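Side-chain contacts in ABC transporter substrate-binding protein (PDB 4I1D), which probably serves as the periplasmic solute-binding component of an ABC transporter, perhaps for polyamines such as spermidine and putrescine, and holds D-malate in this crystal: residues T64-C67 with L68-G71; A89-E92 with A93-S96; K114-P117 with K118-N122; L164-D167 with R168-K172; A299-Y303 with A304-S308. One frame throughout, in Å; residues are numbered along the deposited sequence.

Contact 1: residues T64-C67 with L68-G71; sequences TGYC and LRGG
Tyr66 and Arg69, one helical turn apart, run side by side in the same direction, and the guanidinium comes up to the edge of the ring instead of covering its face. Arg69 NH1 stands 3.3 Å from Tyr66 CE1, with the two planes 36° apart. The bend at chi3 (-84°) folds the end of the arginine back along the ring. Its charge is answered by two carboxylates of the helix 309-321, Glu312 at NH2 and Glu315 at NH1, so the tyrosine edge borders a guanidinium that is already paired.

The backbone acceptors are used in ordinary helical fashion. Arg69 N donates to Gly65 O at 3.1 Å, Gly70 N to Tyr66 O at 2.7 Å and Gly71 N to Cys67 O at 2.8 Å. The first of the series is weak: Leu68 N lies 3.3 Å from Thr64 O. Thr64 OG1 finds its partners on the strand 219-235, in the hydroxyls of Ser230 and Ser232, while Tyr66 OH makes a weak hydrogen bond to a glycerol.

Leu68 lays CG 3.6 Å from Thr64 O and sends its branches on to Tyr303, Ser307 and Ser96. The helix 64-72 follows directly on the strand 59-63, with Cys67 against Ser232 and Cys234 of the strand 219-235, Tyr66 meeting the ring of Trp43, and Thr64 and Leu68 touching the short helix 303-306.

Contact 2: residues A89-E92 with A93-S96; sequences AMPE and AYRS. With SO4 (sulfate ion), chain F.
The guanidinium of Arg95 has the backbone of Pro91 and Glu92 over one face, with Glu92 CA 3.9 Å above its centre, and Met90 O at its edge. The ring of Tyr94 takes Pro91 at its edge, where Pro91 CB is 3.6 Å from Tyr94 CD2. Met90, a selenomethionine, bends at chi3 to bring CE within 3.5 Å of Tyr94 CB, the two side chains crossing at about a right angle.

Arg95 NH1 donates to Met90 O at 3.1 Å, nearly in line with the C=O bond but bent at the hydrogen (138°), and NE adds a weak bond to the same oxygen. With CG between its backbone N and carbonyl carbon (chi1 38°), the extended arginine reaches back over the turn. Tyr94 N closes that turn on Pro91 O at 2.9 Å, coming from above the carbonyl plane. Glu92 OE2 forms a salt bridge with Arg95 NH2 at 3.6 Å, the carboxylate almost perpendicular to the guanidinium.

Glu92 N donates to a sulfate O4 at 2.9 Å, and Phe81 makes a cation-pi contact with Arg95. One cation therefore serves a carbonyl, a carboxylate and an aromatic ring in this surface loop between the helix 85-88 and the strand 100-112; the salt bridge, being long, is likely to contribute modestly.

Contact 3: residues K114-P117 with K118-N122; sequences KTFP and KDAPN. With SO4 (sulfate ion), chain K.
The loop that leads from the strand 100-112 to the helix 124-128 doubles back on itself here, and Phe116 packs against Pro121 across the bend. Pro121 CD sits over the ring face, 3.7 Å from the Phe116 centroid and only 7° off the normal, a CH-pi contact with the proline crossing the aromatic side chain at about a right angle. Thr115 CG2 lies on the opposite face, displaced toward the rim, so the ring is held between a methyl and a proline methylene.

With chi1 at -54°, CG stands opposite the carbonyl carbon, and this directs the ring toward the returning chain. Nearer the backbone, Phe116 CB meets Ala120 CB at 3.7 Å. Were Phe116 replaced by an alanine, Pro121 CD would probably lose its aromatic partner and a gap open between Thr115 and the proline.

No hydrogen bond joins the two segments. Beyond the bend, Asn122 ND2 makes a weak hydrogen bond to a sulfate O4 at 3.0 Å, and its backbone N donates to Asp126 in the following helix. Phe116 and Pro121 both rest on Met201 of the strand 201-205. The arrangement is that of a strand-to-helix connection in which a proline packs on an aromatic ring by a CH-pi contact, at the surface and away from the malate pocket.

Contact 4: residues L164-D167 with R168-K172; sequences LDVD and RAFKK. With SO4 (sulfate ion), chain G.
Asp165 caps the N terminus of the helix 166-176: its OD1 accepts from Arg168 N at 3.2 Å. A chi1 of -176° swings the carboxylate away from the Asp165 N and toward the first turn, and the N-H approaches from well above the carboxylate plane (64°). The bond is nevertheless straight at the hydrogen, 165°.

At the far end of Arg168, NH1 donates to a sulfate O2 at 3.0 Å and NH2 adds a weak bond to O4, with the sulfur at the edge of the guanidinium and in its plane. Arg168 NE turns to Asp154 in a salt bridge, so the cation is shared between a carboxylate and the sulfate. Asp167 points elsewhere, pairing with Arg317 of the helix 309-321.

The helix proper then begins, with Ala169 N on Asp165 O at 3.0 Å and Phe170 N on Val166 O at the same length; Lys171 N reaches Asp167 O at 2.9 Å. Asp165 also lies across the stem of Arg168, its CG 3.3 Å from Arg168 CB. On the apolar side, Val166 and Phe170 run together, Val166 CG1 to Phe170 CE1 at 3.4 Å, and both touch Arg317, while Val166 also meets Trp305.

An acidic N-cap meets a backbone N-H of the first turn and the partial positive charge of a helix start, so the negative charge of Asp165 is likely to be stabilised there, and Arg168 nearby would probably add to that effect.

Contact 5: residues A299-Y303 with A304-S308; sequences ALMSY and AWWSS. With SO4 (sulfate ion), chain H.
Backbone and side chain of Ser302 both take up the start of the helix 303-306, which follows an extended run from the strand 299-300. Ser302 O accepts from Trp306 N at 3.1 Å in a straight bond (168°), and the hydroxyl OG of the N-cap residue Ser302 accepts from Trp305 N at 3.1 Å. One residue on, Tyr303 O is gripped twice, by Ser307 N at 3.0 Å and by Ser307 OG at 2.6 Å.

The chi1 of Ser302, 176°, turns the hydroxyl away from the residue's own N and brings it within bonding distance of Trp305 N. A sulfate is modelled beside it, but too close to Ala304 N for its bonds to be relied on. Without the hydroxyl, as with an alanine here, Trp305 N is likely to lose its capping partner and the helix start to fray more easily.

Selenomethionine Met301 crosses Trp306 at about a right angle, its SE 4.5 Å from the centroid of the five-membered ring and oblique to it, a Met-aromatic contact. Trp305 CZ3 sits over the centre of one face of Trp306, 3.3 Å above its plane, and Trp306 NE1 bonds to Glu148. A hydroxyl cap on Trp305 N together with Ser302 O on Trp306 N is consistent with a helix start whose partial positive charge draws acceptors.

Overall arrangement
From the N terminus, contact 1 comes first, on the helix 64-72 that follows the strand 59-63, and contact 2 next, rounding the loop before the strand 100-112. Contact 3 turns the chain between that strand and the helix 124-128; contact 4 starts the helix 166-176, and contact 5 joins the strand 299-300 to the helix 303-306. Each is local, and all five stand in series, none enclosing or crossing another. In space contact 5 is the meeting point: Tyr303 touches Gly65 of contact 1, Arg69 reaches Trp306 O in a weak hydrogen bond, and Trp305 packs on Leu164 of contact 4. Contacts 1 and 2 also touch. Contact 3 stays apart, its centre about 38 Å from that of contact 1.

Contact 1: residues T64-C67 with L68-G71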
loop_
_atom_site.group_PDB
_atom_site.type_symbol
_atom_site.label_atom_id
_atom_site.label_comp_id
_atom_site.label_asym_id
_atom_site.label_seq_id
_atom_site.Cartn_x
_atom_site.Cartn_y
_atom_site.Cartn_z
ATOM N N THR A 64 -34.448 -14.053 7.425
ATOM C CA THR A 64 -35.623 -13.213 7.310
ATOM C C THR A 64 -35.301 -11.713 7.360
ATOM O O THR A 64 -35.941 -10.908 6.687
ATOM C CB THR A 64 -36.625 -13.617 8.406
ATOM O OG1 THR A 64 -36.940 -15.005 8.245
ATOM C CG2 THR A 64 -37.888 -12.806 8.332
ATOM N N GLY A 65 -34.291 -11.345 8.136
ATOM C CA GLY A 65 -33.930 -9.944 8.282
ATOM C C GLY A 65 -33.478 -9.300 6.985
ATOM O O GLY A 65 -33.697 -8.107 6.772
ATOM N N TYR A 66 -32.849 -10.088 6.115
ATOM C CA TYR A 66 -32.395 -9.590 4.818
ATOM C C TYR A 66 -33.571 -9.335 3.890
ATOM O O TYR A 66 -33.504 -8.477 3.010
ATOM C CB TYR A 66 -31.415 -10.570 4.163
ATOM C CG TYR A 66 -30.153 -10.798 4.964
ATOM C CD1 TYR A 66 -29.620 -9.792 5.752
ATOM C CD2 TYR A 66 -29.505 -12.024 4.944
ATOM C CE1 TYR A 66 -28.476 -9.998 6.494
ATOM C CE2 TYR A 66 -28.358 -12.239 5.683
ATOM C CZ TYR A 66 -27.847 -11.224 6.457
ATOM O OH TYR A 66 -26.703 -11.429 7.202
ATOM N N CYS A 67 -34.647 -10.087 4.083
ATOM C CA CYS A 67 -35.864 -9.849 3.318
ATOM C C CYS A 67 -36.427 -8.492 3.655
ATOM O O CYS A 67 -36.891 -7.780 2.770
ATOM C CB CYS A 67 -36.907 -10.930 3.588
ATOM S SG CYS A 67 -36.364 -12.560 3.064
ATOM N N LEU A 68 -36.379 -8.127 4.936
ATOM C CA LEU A 68 -36.874 -6.823 5.367
ATOM C C LEU A 68 -36.022 -5.710 4.765
ATOM O O LEU A 68 -36.552 -4.744 4.208
ATOM C CB LEU A 68 -36.901 -6.707 6.900
ATOM C CG LEU A 68 -37.511 -7.872 7.695
ATOM C CD1 LEU A 68 -37.523 -7.570 9.196
ATOM C CD2 LEU A 68 -38.911 -8.187 7.218
ATOM N N ARG A 69 -34.703 -5.851 4.878
ATOM C CA ARG A 69 -33.772 -4.869 4.322
ATOM C C ARG A 69 -33.962 -4.755 2.815
ATOM O O ARG A 69 -34.159 -3.664 2.280
ATOM C CB ARG A 69 -32.320 -5.256 4.630
ATOM C CG ARG A 69 -31.705 -4.534 5.822
ATOM C CD ARG A 69 -30.173 -4.652 5.838
ATOM N NE ARG A 69 -29.698 -5.895 6.453
ATOM C CZ ARG A 69 -29.291 -6.006 7.718
ATOM N NH1 ARG A 69 -28.879 -7.181 8.180
ATOM N NH2 ARG A 69 -29.292 -4.947 8.525
ATOM N N GLY A 70 -33.905 -5.899 2.142
ATOM C CA GLY A 70 -34.104 -5.969 0.707
ATOM C C GLY A 70 -35.419 -5.389 0.217
ATOM O O GLY A 70 -35.450 -4.645 -0.771
ATOM N N GLY A 71 -36.512 -5.732 0.892
ATOM C CA GLY A 71 -37.816 -5.219 0.514
ATOM C C GLY A 71 -37.861 -3.704 0.629
ATOM O O GLY A 71 -38.458 -3.015 -0.207
#

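Contact 2: residues A89-E92 with A93-S96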
loop_
_atom_site.group_PDB
_atom_site.type_symbol
_atom_site.label_atom_id
_atom_site.label_comp_id
_atom_site.label_asym_id
_atom_site.label_seq_id
_atom_site.Cartn_x
_atom_site.Cartn_y
_atom_site.Cartn_z
ATOM N N ALA A 89 -52.986 -17.717 4.997
ATOM C CA ALA A 89 -53.570 -18.425 6.137
ATOM C C ALA A 89 -52.633 -18.474 7.349
ATOM O O ALA A 89 -53.068 -18.775 8.461
ATOM C CB ALA A 89 -54.001 -19.831 5.731
HETATM N N MSE A 90 -51.352 -18.183 7.131
HETATM C CA MSE A 90 -50.386 -18.131 8.228
HETATM C C MSE A 90 -50.572 -16.861 9.060
HETATM O O MSE A 90 -51.026 -15.840 8.541
HETATM C CB MSE A 90 -48.953 -18.218 7.690
HETATM C CG MSE A 90 -48.611 -19.592 7.133
HETATM SE SE MSE A 90 -46.965 -19.645 6.078
HETATM C CE MSE A 90 -45.750 -18.829 7.353
ATOM N N PRO A 91 -50.236 -16.925 10.359
ATOM C CA PRO A 91 -50.333 -15.726 11.201
ATOM C C PRO A 91 -49.452 -14.607 10.652
ATOM O O PRO A 91 -48.433 -14.882 10.016
ATOM C CB PRO A 91 -49.810 -16.206 12.559
ATOM C CG PRO A 91 -50.072 -17.669 12.557
ATOM C CD PRO A 91 -49.843 -18.112 11.135
ATOM N N GLU A 92 -49.852 -13.364 10.898
ATOM C CA GLU A 92 -49.174 -12.211 10.325
ATOM C C GLU A 92 -47.740 -12.073 10.822
ATOM O O GLU A 92 -46.892 -11.495 10.144
ATOM C CB GLU A 92 -49.977 -10.932 10.586
ATOM C CG GLU A 92 -51.378 -10.980 9.982
ATOM C CD GLU A 92 -51.856 -9.634 9.466
ATOM O OE1 GLU A 92 -51.615 -8.617 10.153
ATOM O OE2 GLU A 92 -52.471 -9.599 8.371
ATOM N N ALA A 93 -47.465 -12.617 11.998
ATOM C CA ALA A 93 -46.115 -12.561 12.537
ATOM C C ALA A 93 -45.149 -13.495 11.789
ATOM O O ALA A 93 -43.938 -13.450 12.017
ATOM C CB ALA A 93 -46.128 -12.886 14.013
ATOM N N TYR A 94 -45.682 -14.333 10.903
ATOM C CA TYR A 94 -44.859 -15.291 10.154
ATOM C C TYR A 94 -44.575 -14.846 8.722
ATOM O O TYR A 94 -43.942 -15.564 7.956
ATOM C CB TYR A 94 -45.506 -16.676 10.136
ATOM C CG TYR A 94 -45.423 -17.433 11.448
ATOM C CD1 TYR A 94 -44.424 -18.374 11.668
ATOM C CD2 TYR A 94 -46.352 -17.219 12.460
ATOM C CE1 TYR A 94 -44.349 -19.076 12.861
ATOM C CE2 TYR A 94 -46.284 -17.919 13.658
ATOM C CZ TYR A 94 -45.283 -18.847 13.847
ATOM O OH TYR A 94 -45.212 -19.550 15.029
ATOM N N ARG A 95 -45.055 -13.665 8.356
ATOM C CA ARG A 95 -44.792 -13.123 7.032
ATOM C C ARG A 95 -44.501 -11.639 7.104
ATOM O O ARG A 95 -44.642 -11.013 8.157
ATOM C CB ARG A 95 -45.960 -13.387 6.080
ATOM C CG ARG A 95 -47.318 -13.264 6.708
ATOM C CD ARG A 95 -48.399 -13.584 5.694
ATOM N NE ARG A 95 -49.689 -13.796 6.340
ATOM C CZ ARG A 95 -50.520 -12.819 6.675
ATOM N NH1 ARG A 95 -51.674 -13.103 7.261
ATOM N NH2 ARG A 95 -50.197 -11.559 6.426
ATOM N N SER A 96 -44.069 -11.087 5.979
ATOM C CA SER A 96 -43.804 -9.665 5.884
ATOM C C SER A 96 -44.450 -9.259 4.584
ATOM O O SER A 96 -45.006 -10.107 3.899
ATOM C CB SER A 96 -42.296 -9.397 5.845
ATOM O OG SER A 96 -41.798 -9.522 4.521
HETATM S S SO4 F . -52.848 -13.137 13.039
HETATM O O1 SO4 F . -53.065 -14.287 13.918
HETATM O O2 SO4 F . -53.144 -13.508 11.653
HETATM O O3 SO4 F . -53.722 -12.034 13.428
HETATM O O4 SO4 F . -51.457 -12.700 13.159
#

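Contact 3: residues K114-P117 with K118-N122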
loop_
_atom_site.group_PDB
_atom_site.type_symbol
_atom_site.label_atom_id
_atom_site.label_comp_id
_atom_site.label_asym_id
_atom_site.label_seq_id
_atom_site.Cartn_x
_atom_site.Cartn_y
_atom_site.Cartn_z
ATOM N N LYS A 114 -17.910 -36.076 26.211
ATOM C CA LYS A 114 -16.702 -36.642 26.798
ATOM C C LYS A 114 -16.202 -35.709 27.900
ATOM O O LYS A 114 -15.792 -36.152 28.972
ATOM C CB LYS A 114 -15.618 -36.878 25.744
ATOM C CG LYS A 114 -15.711 -38.238 25.051
ATOM C CD LYS A 114 -14.641 -38.410 23.966
ATOM C CE LYS A 114 -14.907 -39.650 23.097
ATOM N NZ LYS A 114 -13.972 -39.794 21.928
ATOM N N THR A 115 -16.270 -34.409 27.642
ATOM C CA THR A 115 -15.850 -33.423 28.626
ATOM C C THR A 115 -16.899 -33.258 29.715
ATOM O O THR A 115 -16.560 -33.086 30.875
ATOM C CB THR A 115 -15.578 -32.047 27.986
ATOM O OG1 THR A 115 -14.750 -32.211 26.824
ATOM C CG2 THR A 115 -14.879 -31.135 28.988
ATOM N N PHE A 116 -18.175 -33.305 29.344
ATOM C CA PHE A 116 -19.244 -33.128 30.329
ATOM C C PHE A 116 -20.202 -34.308 30.325
ATOM O O PHE A 116 -21.301 -34.241 29.756
ATOM C CB PHE A 116 -19.999 -31.826 30.089
ATOM C CG PHE A 116 -19.108 -30.620 30.039
ATOM C CD1 PHE A 116 -18.599 -30.070 31.204
ATOM C CD2 PHE A 116 -18.778 -30.036 28.823
ATOM C CE1 PHE A 116 -17.775 -28.959 31.160
ATOM C CE2 PHE A 116 -17.963 -28.918 28.768
ATOM C CZ PHE A 116 -17.457 -28.383 29.936
ATOM N N PRO A 117 -19.771 -35.407 30.952
ATOM C CA PRO A 117 -20.571 -36.629 31.011
ATOM C C PRO A 117 -21.781 -36.429 31.906
ATOM O O PRO A 117 -22.810 -37.062 31.677
ATOM C CB PRO A 117 -19.619 -37.645 31.655
ATOM C CG PRO A 117 -18.260 -37.055 31.530
ATOM C CD PRO A 117 -18.451 -35.580 31.573
ATOM N N LYS A 118 -21.659 -35.551 32.899
ATOM C CA LYS A 118 -22.684 -35.440 33.935
ATOM C C LYS A 118 -23.299 -34.048 34.100
ATOM O O LYS A 118 -24.524 -33.913 34.153
ATOM C CB LYS A 118 -22.151 -35.962 35.276
ATOM C CG LYS A 118 -22.797 -37.272 35.699
ATOM C CD LYS A 118 -21.859 -38.161 36.502
ATOM C CE LYS A 118 -22.510 -39.521 36.751
ATOM N NZ LYS A 118 -21.663 -40.443 37.565
ATOM N N ASP A 119 -22.468 -33.016 34.191
ATOM C CA ASP A 119 -22.997 -31.678 34.430
ATOM C C ASP A 119 -22.522 -30.681 33.388
ATOM O O ASP A 119 -21.574 -29.930 33.617
ATOM C CB ASP A 119 -22.661 -31.197 35.845
ATOM C CG ASP A 119 -23.584 -31.794 36.897
ATOM O OD1 ASP A 119 -24.815 -31.839 36.659
ATOM O OD2 ASP A 119 -23.079 -32.231 37.954
ATOM N N ALA A 120 -23.208 -30.685 32.246
ATOM C CA ALA A 120 -22.867 -29.838 31.110
ATOM C C ALA A 120 -23.385 -28.410 31.264
ATOM O O ALA A 120 -24.442 -28.178 31.867
ATOM C CB ALA A 120 -23.410 -30.453 29.824
ATOM N N PRO A 121 -22.645 -27.442 30.699
ATOM C CA PRO A 121 -23.143 -26.066 30.679
ATOM C C PRO A 121 -24.529 -26.047 30.047
ATOM O O PRO A 121 -24.798 -26.849 29.156
ATOM C CB PRO A 121 -22.123 -25.337 29.802
ATOM C CG PRO A 121 -21.454 -26.409 29.009
ATOM C CD PRO A 121 -21.408 -27.591 29.918
ATOM N N ASN A 122 -25.393 -25.154 30.513
ATOM C CA ASN A 122 -26.807 -25.193 30.169
ATOM C C ASN A 122 -27.399 -23.805 29.920
ATOM O O ASN A 122 -28.618 -23.646 29.803
ATOM C CB ASN A 122 -27.579 -25.903 31.286
ATOM C CG ASN A 122 -29.005 -26.218 30.893
ATOM O OD1 ASN A 122 -29.963 -25.774 31.538
ATOM N ND2 ASN A 122 -29.153 -26.976 29.819
HETATM S S SO4 K . -32.343 -29.060 28.559
HETATM O O1 SO4 K . -32.994 -30.233 29.137
HETATM O O2 SO4 K . -32.599 -29.014 27.115
HETATM O O3 SO4 K . -32.858 -27.851 29.210
HETATM O O4 SO4 K . -30.907 -29.185 28.786
#

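Contact 4: residues L164-D167 with R168-K172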
loop_
_atom_site.group_PDB
_atom_site.type_symbol
_atom_site.label_atom_id
_atom_site.label_comp_id
_atom_site.label_asym_id
_atom_site.label_seq_id
_atom_site.Cartn_x
_atom_site.Cartn_y
_atom_site.Cartn_z
ATOM N N LEU A 164 -31.512 -4.323 21.768
ATOM C CA LEU A 164 -30.298 -4.808 22.421
ATOM C C LEU A 164 -29.495 -3.680 23.055
ATOM O O LEU A 164 -29.311 -2.629 22.452
ATOM C CB LEU A 164 -29.403 -5.579 21.443
ATOM C CG LEU A 164 -29.955 -6.862 20.812
ATOM C CD1 LEU A 164 -28.895 -7.530 19.958
ATOM C CD2 LEU A 164 -30.480 -7.842 21.857
ATOM N N ASP A 165 -29.024 -3.901 24.280
ATOM C CA ASP A 165 -28.049 -3.002 24.884
ATOM C C ASP A 165 -26.678 -3.385 24.326
ATOM O O ASP A 165 -26.007 -4.286 24.850
ATOM C CB ASP A 165 -28.062 -3.138 26.403
ATOM C CG ASP A 165 -27.127 -2.150 27.097
ATOM O OD1 ASP A 165 -26.239 -1.577 26.425
ATOM O OD2 ASP A 165 -27.286 -1.957 28.328
ATOM N N VAL A 166 -26.275 -2.698 23.258
ATOM C CA VAL A 166 -25.092 -3.090 22.491
ATOM C C VAL A 166 -23.769 -2.882 23.234
ATOM O O VAL A 166 -22.911 -3.769 23.215
ATOM C CB VAL A 166 -25.068 -2.450 21.081
ATOM C CG1 VAL A 166 -23.911 -3.013 20.264
ATOM C CG2 VAL A 166 -26.376 -2.740 20.365
ATOM N N ASP A 167 -23.604 -1.736 23.894
ATOM C CA ASP A 167 -22.416 -1.516 24.730
ATOM C C ASP A 167 -22.248 -2.659 25.727
ATOM O O ASP A 167 -21.171 -3.223 25.866
ATOM C CB ASP A 167 -22.503 -0.196 25.507
ATOM C CG ASP A 167 -22.456 1.024 24.605
ATOM O OD1 ASP A 167 -22.302 0.862 23.375
ATOM O OD2 ASP A 167 -22.568 2.155 25.132
ATOM N N ARG A 168 -23.330 -2.980 26.424
ATOM C CA ARG A 168 -23.336 -4.050 27.409
ATOM C C ARG A 168 -22.945 -5.397 26.781
ATOM O O ARG A 168 -22.197 -6.180 27.364
ATOM C CB ARG A 168 -24.719 -4.134 28.045
ATOM C CG ARG A 168 -24.849 -5.143 29.153
ATOM C CD ARG A 168 -26.258 -5.146 29.710
ATOM N NE ARG A 168 -26.387 -6.091 30.811
ATOM C CZ ARG A 168 -27.511 -6.292 31.487
ATOM N NH1 ARG A 168 -28.603 -5.611 31.164
ATOM N NH2 ARG A 168 -27.542 -7.171 32.481
ATOM N N ALA A 169 -23.432 -5.668 25.583
ATOM C CA ALA A 169 -23.075 -6.929 24.948
ATOM C C ALA A 169 -21.577 -6.987 24.610
ATOM O O ALA A 169 -20.931 -8.015 24.829
ATOM C CB ALA A 169 -23.901 -7.145 23.730
ATOM N N PHE A 170 -21.032 -5.890 24.076
ATOM C CA PHE A 170 -19.612 -5.839 23.715
ATOM C C PHE A 170 -18.705 -5.911 24.944
ATOM O O PHE A 170 -17.644 -6.537 24.908
ATOM C CB PHE A 170 -19.280 -4.608 22.856
ATOM C CG PHE A 170 -19.613 -4.789 21.386
ATOM C CD1 PHE A 170 -20.567 -3.991 20.763
ATOM C CD2 PHE A 170 -18.971 -5.764 20.631
ATOM C CE1 PHE A 170 -20.874 -4.159 19.404
ATOM C CE2 PHE A 170 -19.275 -5.946 19.276
ATOM C CZ PHE A 170 -20.229 -5.141 18.664
ATOM N N LYS A 171 -19.121 -5.291 26.038
ATOM C CA LYS A 171 -18.316 -5.367 27.243
ATOM C C LYS A 171 -18.230 -6.830 27.682
ATOM O O LYS A 171 -17.153 -7.339 28.012
ATOM C CB LYS A 171 -18.887 -4.485 28.359
ATOM C CG LYS A 171 -17.938 -4.352 29.537
ATOM C CD LYS A 171 -18.535 -3.592 30.708
ATOM C CE LYS A 171 -17.533 -3.522 31.862
ATOM N NZ LYS A 171 -18.086 -2.835 33.070
ATOM N N LYS A 172 -19.367 -7.513 27.655
ATOM C CA LYS A 172 -19.422 -8.903 28.090
ATOM C C LYS A 172 -18.584 -9.796 27.150
ATOM O O LYS A 172 -17.933 -10.751 27.576
ATOM C CB LYS A 172 -20.884 -9.352 28.175
ATOM C CG LYS A 172 -21.144 -10.555 29.054
ATOM C CD LYS A 172 -20.891 -10.250 30.525
ATOM C CE LYS A 172 -21.151 -11.488 31.355
ATOM N NZ LYS A 172 -20.557 -11.421 32.716
HETATM S S SO4 G . -30.814 -6.707 34.156
HETATM O O1 SO4 G . -30.602 -8.155 34.154
HETATM O O2 SO4 G . -31.054 -6.246 32.790
HETATM O O3 SO4 G . -31.970 -6.377 34.983
HETATM O O4 SO4 G . -29.637 -6.034 34.703
#

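Contact 5: residues A299-Y303 with A304-S308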
loop_
_atom_site.group_PDB
_atom_site.type_symbol
_atom_site.label_atom_id
_atom_site.label_comp_id
_atom_site.label_asym_id
_atom_site.label_seq_id
_atom_site.Cartn_x
_atom_site.Cartn_y
_atom_site.Cartn_z
ATOM N N ALA A 299 -34.559 -17.359 22.980
ATOM C CA ALA A 299 -34.735 -15.989 22.536
ATOM C C ALA A 299 -35.206 -16.003 21.083
ATOM O O ALA A 299 -34.573 -16.603 20.207
ATOM C CB ALA A 299 -33.440 -15.224 22.665
ATOM N N LEU A 300 -36.332 -15.357 20.829
ATOM C CA LEU A 300 -36.816 -15.238 19.478
ATOM C C LEU A 300 -36.149 -14.030 18.831
ATOM O O LEU A 300 -36.410 -12.887 19.212
ATOM C CB LEU A 300 -38.337 -15.077 19.490
ATOM C CG LEU A 300 -38.997 -15.051 18.114
ATOM C CD1 LEU A 300 -38.713 -16.348 17.324
ATOM C CD2 LEU A 300 -40.490 -14.824 18.280
HETATM N N MSE A 301 -35.277 -14.275 17.865
HETATM C CA MSE A 301 -34.580 -13.172 17.206
HETATM C C MSE A 301 -35.549 -12.147 16.618
HETATM O O MSE A 301 -36.500 -12.507 15.920
HETATM C CB MSE A 301 -33.642 -13.676 16.112
HETATM C CG MSE A 301 -33.029 -12.531 15.297
HETATM SE SE MSE A 301 -31.371 -13.042 14.404
HETATM C CE MSE A 301 -30.398 -13.600 15.999
ATOM N N SER A 302 -35.303 -10.873 16.912
ATOM C CA SER A 302 -36.061 -9.768 16.319
ATOM C C SER A 302 -35.382 -9.250 15.050
ATOM O O SER A 302 -34.406 -8.491 15.111
ATOM C CB SER A 302 -36.215 -8.614 17.330
ATOM O OG SER A 302 -36.865 -7.496 16.746
ATOM N N TYR A 303 -35.899 -9.672 13.903
ATOM C CA TYR A 303 -35.429 -9.182 12.613
ATOM C C TYR A 303 -35.751 -7.710 12.388
ATOM O O TYR A 303 -35.030 -7.024 11.673
ATOM C CB TYR A 303 -35.960 -10.073 11.478
ATOM C CG TYR A 303 -35.356 -11.441 11.598
ATOM C CD1 TYR A 303 -33.994 -11.629 11.381
ATOM C CD2 TYR A 303 -36.118 -12.529 12.004
ATOM C CE1 TYR A 303 -33.413 -12.875 11.520
ATOM C CE2 TYR A 303 -35.550 -13.774 12.151
ATOM C CZ TYR A 303 -34.197 -13.948 11.906
ATOM O OH TYR A 303 -33.622 -15.199 12.049
ATOM N N ALA A 304 -36.818 -7.226 13.013
ATOM C CA ALA A 304 -37.117 -5.802 12.986
ATOM C C ALA A 304 -35.986 -5.014 13.653
ATOM O O ALA A 304 -35.595 -3.959 13.170
ATOM C CB ALA A 304 -38.454 -5.509 13.669
ATOM N N TRP A 305 -35.453 -5.523 14.756
ATOM C CA TRP A 305 -34.339 -4.822 15.403
ATOM C C TRP A 305 -33.068 -4.891 14.553
ATOM O O TRP A 305 -32.440 -3.859 14.299
ATOM C CB TRP A 305 -34.056 -5.318 16.828
ATOM C CG TRP A 305 -32.975 -4.472 17.507
ATOM C CD1 TRP A 305 -33.160 -3.320 18.227
ATOM C CD2 TRP A 305 -31.556 -4.705 17.486
ATOM N NE1 TRP A 305 -31.946 -2.830 18.661
ATOM C CE2 TRP A 305 -30.949 -3.663 18.220
ATOM C CE3 TRP A 305 -30.744 -5.694 16.923
ATOM C CZ2 TRP A 305 -29.570 -3.582 18.401
ATOM C CZ3 TRP A 305 -29.369 -5.614 17.110
ATOM C CH2 TRP A 305 -28.799 -4.566 17.844
ATOM N N TRP A 306 -32.708 -6.095 14.096
ATOM C CA TRP A 306 -31.480 -6.275 13.319
ATOM C C TRP A 306 -31.443 -5.509 11.997
ATOM O O TRP A 306 -30.370 -5.112 11.534
ATOM C CB TRP A 306 -31.177 -7.760 13.080
ATOM C CG TRP A 306 -30.474 -8.356 14.233
ATOM C CD1 TRP A 306 -30.982 -9.235 15.135
ATOM C CD2 TRP A 306 -29.133 -8.080 14.645
ATOM N NE1 TRP A 306 -30.031 -9.539 16.087
ATOM C CE2 TRP A 306 -28.887 -8.839 15.806
ATOM C CE3 TRP A 306 -28.112 -7.264 14.144
ATOM C CZ2 TRP A 306 -27.658 -8.820 16.468
ATOM C CZ3 TRP A 306 -26.890 -7.241 14.811
ATOM C CH2 TRP A 306 -26.677 -8.014 15.955
ATOM N N SER A 307 -32.610 -5.306 11.396
ATOM C CA SER A 307 -32.709 -4.615 10.115
ATOM C C SER A 307 -32.971 -3.112 10.280
ATOM O O SER A 307 -33.161 -2.389 9.299
ATOM C CB SER A 307 -33.830 -5.242 9.281
ATOM O OG SER A 307 -35.088 -5.081 9.924
ATOM N N SER A 308 -32.998 -2.645 11.521
ATOM C CA SER A 308 -33.209 -1.229 11.791
ATOM C C SER A 308 -31.849 -0.520 11.841
ATOM O O SER A 308 -30.810 -1.177 11.878
ATOM C CB SER A 308 -33.930 -1.054 13.127
ATOM O OG SER A 308 -33.041 -1.304 14.211
HETATM S S SO4 H . -39.469 -9.331 14.267
HETATM O O1 SO4 H . -39.159 -10.756 14.393
HETATM O O2 SO4 H . -40.171 -9.111 13.003
HETATM O O3 SO4 H . -40.283 -8.885 15.398
HETATM O O4 SO4 H . -38.229 -8.560 14.277
#